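PDB 4ZXA: hydroquinone dioxygenase large subunit from Pseudomonas sp., which forms, with its small subunit, the Fe2+-dependent hydroquinone 1,2-dioxygenase PnpCD of the hydroquinone pathway, a cupin-type enzyme that opens the aromatic ring of hydroquinone. Local coordinates for the interface of chains B and A. Numbering follows the deposited sequence. Chains: chain A, Hydroquinone dioxygenase large subunit; chain B, Hydroquinone dioxygenase small subunit.

The interface of chains B and A. Residues chain B 25, 35-37; chain A 287-289, 294-296.
B:Phe37 of the small subunit turns the CD1-CE1 edge of its ring toward A:Ile287 and A:Cys295, side chains from neighbouring strands (283-290 and 293-297) of the cupin-family large subunit. This patch belongs to the interface between large and small subunits of the two-subunit dioxygenase, whose deposited assembly holds two of each; here a strand and a short 3-10 turn of chain B meet that sheet. The CG of B:Phe37 stands anti to the backbone N (chi1 -163°), which sends the ring toward A:Ile287, the two side chains passing in opposite directions. Its CE1 comes 3.6 Å from CG2, the branch methyl of A:Ile287, while CD1 lies 3.7 Å from CB of A:Cys295. The cysteine sulfur sits at the ring edge, in its plane; a short, weakly polar side chain fits against an aromatic edge. The CG methylene of A:Met289 grazes the same rim, 4.0 Å from CE1 of B:Phe37. Replacing B:Phe37 by an alanine would probably open a gap beside CG2 of A:Ile287 and CB of A:Cys295 and take away the ring on which CG2 of B:Val25 packs.

The second branch of A:Ile287 serves another aromatic. Its chain is extended at chi2 (-170°), bringing CD1 over one face of the B:Tyr35 ring, toward the rim and 3.7 Å from CD1 of the tyrosine. Branching at CB thus lets one isoleucine touch both rings. B:Val25 runs alongside it, pointing the same way in an antiparallel bridge between the subunits, and its CG2 rests over one face of the B:Phe37 ring, 3.4 Å above the plane and toward the rim, helping to fix that ring from within chain B.

Behind these apolar contacts, the backbone N of A:Ala296 donates a nearly straight hydrogen bond of 3.0 Å to the carbonyl O of B:Tyr35, approaching from above the carbonyl plane. The CB methyl of A:Ala296 packs 3.8 Å from the same O of B:Tyr35, a short side chain suiting a place so near the partner's backbone, and the bond holds the turn just ahead of B:Phe37 against strand 293-297.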
loop_
_atom_site.group_PDB
_atom_site.type_symbol
_atom_site.label_atom_id
_atom_site.label_comp_id
_atom_site.label_asym_id
_atom_site.label_seq_id
_atom_site.Cartn_x
_atom_site.Cartn_y
_atom_site.Cartn_z
ATOM N N VAL B 25 12.097 20.798 8.753
ATOM C CA VAL B 25 11.441 20.969 7.475
ATOM C C VAL B 25 12.465 20.734 6.378
ATOM O O VAL B 25 13.344 21.559 6.146
ATOM C CB VAL B 25 10.820 22.381 7.333
ATOM C CG1 VAL B 25 10.491 22.677 5.872
ATOM C CG2 VAL B 25 9.569 22.511 8.202
ATOM N N TYR B 35 5.775 27.363 5.811
ATOM C CA TYR B 35 5.224 26.445 6.814
ATOM C C TYR B 35 5.172 27.013 8.228
ATOM O O TYR B 35 4.833 26.295 9.171
ATOM C CB TYR B 35 5.993 25.111 6.810
ATOM C CG TYR B 35 5.957 24.435 5.466
ATOM C CD1 TYR B 35 4.882 23.648 5.098
ATOM C CD2 TYR B 35 6.983 24.618 4.545
ATOM C CE1 TYR B 35 4.834 23.042 3.843
ATOM C CE2 TYR B 35 6.945 24.019 3.285
ATOM C CZ TYR B 35 5.864 23.233 2.943
ATOM O OH TYR B 35 5.806 22.628 1.718
ATOM N N ALA B 36 5.500 28.293 8.376
ATOM C CA ALA B 36 5.504 28.945 9.693
ATOM C C ALA B 36 5.912 27.984 10.816
ATOM O O ALA B 36 5.202 27.812 11.794
ATOM C CB ALA B 36 4.135 29.573 9.987
ATOM N N PHE B 37 7.070 27.359 10.652
ATOM C CA PHE B 37 7.474 26.229 11.484
ATOM C C PHE B 37 8.256 26.651 12.725
ATOM O O PHE B 37 9.408 27.071 12.620
ATOM C CB PHE B 37 8.329 25.279 10.651
ATOM C CG PHE B 37 8.470 23.912 11.247
ATOM C CD1 PHE B 37 7.562 22.914 10.935
ATOM C CD2 PHE B 37 9.518 23.620 12.117
ATOM C CE1 PHE B 37 7.690 21.638 11.482
ATOM C CE2 PHE B 37 9.657 22.353 12.671
ATOM C CZ PHE B 37 8.743 21.357 12.352
ATOM N N ILE A 287 8.366 16.817 6.096
ATOM C CA ILE A 287 8.349 17.442 7.412
ATOM C C ILE A 287 8.269 16.433 8.564
ATOM O O ILE A 287 7.338 15.639 8.641
ATOM C CB ILE A 287 7.189 18.452 7.534
ATOM C CG1 ILE A 287 7.255 19.482 6.410
ATOM C CG2 ILE A 287 7.198 19.151 8.894
ATOM C CD1 ILE A 287 6.296 20.626 6.624
ATOM N N THR A 288 9.253 16.482 9.459
ATOM C CA THR A 288 9.260 15.645 10.645
ATOM C C THR A 288 8.835 16.491 11.827
ATOM O O THR A 288 9.488 17.464 12.163
ATOM C CB THR A 288 10.651 15.083 10.924
ATOM O OG1 THR A 288 11.120 14.356 9.780
ATOM C CG2 THR A 288 10.620 14.166 12.137
ATOM N N MET A 289 7.724 16.141 12.454
ATOM C CA MET A 289 7.226 16.954 13.551
ATOM C C MET A 289 7.449 16.249 14.878
ATOM O O MET A 289 6.936 15.148 15.111
ATOM C CB MET A 289 5.750 17.330 13.350
ATOM C CG MET A 289 5.509 18.319 12.197
ATOM S SD MET A 289 3.868 19.108 12.170
ATOM C CE MET A 289 3.941 20.215 13.586
ATOM N N VAL A 294 5.183 23.191 15.774
ATOM C CA VAL A 294 4.035 23.891 15.214
ATOM C C VAL A 294 4.249 24.106 13.716
ATOM O O VAL A 294 5.271 24.650 13.292
ATOM C CB VAL A 294 3.858 25.272 15.848
ATOM C CG1 VAL A 294 2.720 26.000 15.162
ATOM C CG2 VAL A 294 3.601 25.137 17.318
ATOM N N CYS A 295 3.286 23.683 12.916
ATOM C CA CYS A 295 3.445 23.748 11.475
ATOM C C CYS A 295 2.131 24.140 10.805
ATOM O O CYS A 295 1.053 23.674 11.192
ATOM C CB CYS A 295 3.935 22.400 10.945
ATOM S SG CYS A 295 4.276 22.344 9.159
ATOM N N ALA A 296 2.240 25.022 9.816
ATOM C CA ALA A 296 1.131 25.383 8.947
ATOM C C ALA A 296 1.229 24.558 7.666
ATOM O O ALA A 296 2.240 24.592 6.966
ATOM C CB ALA A 296 1.158 26.885 8.628
#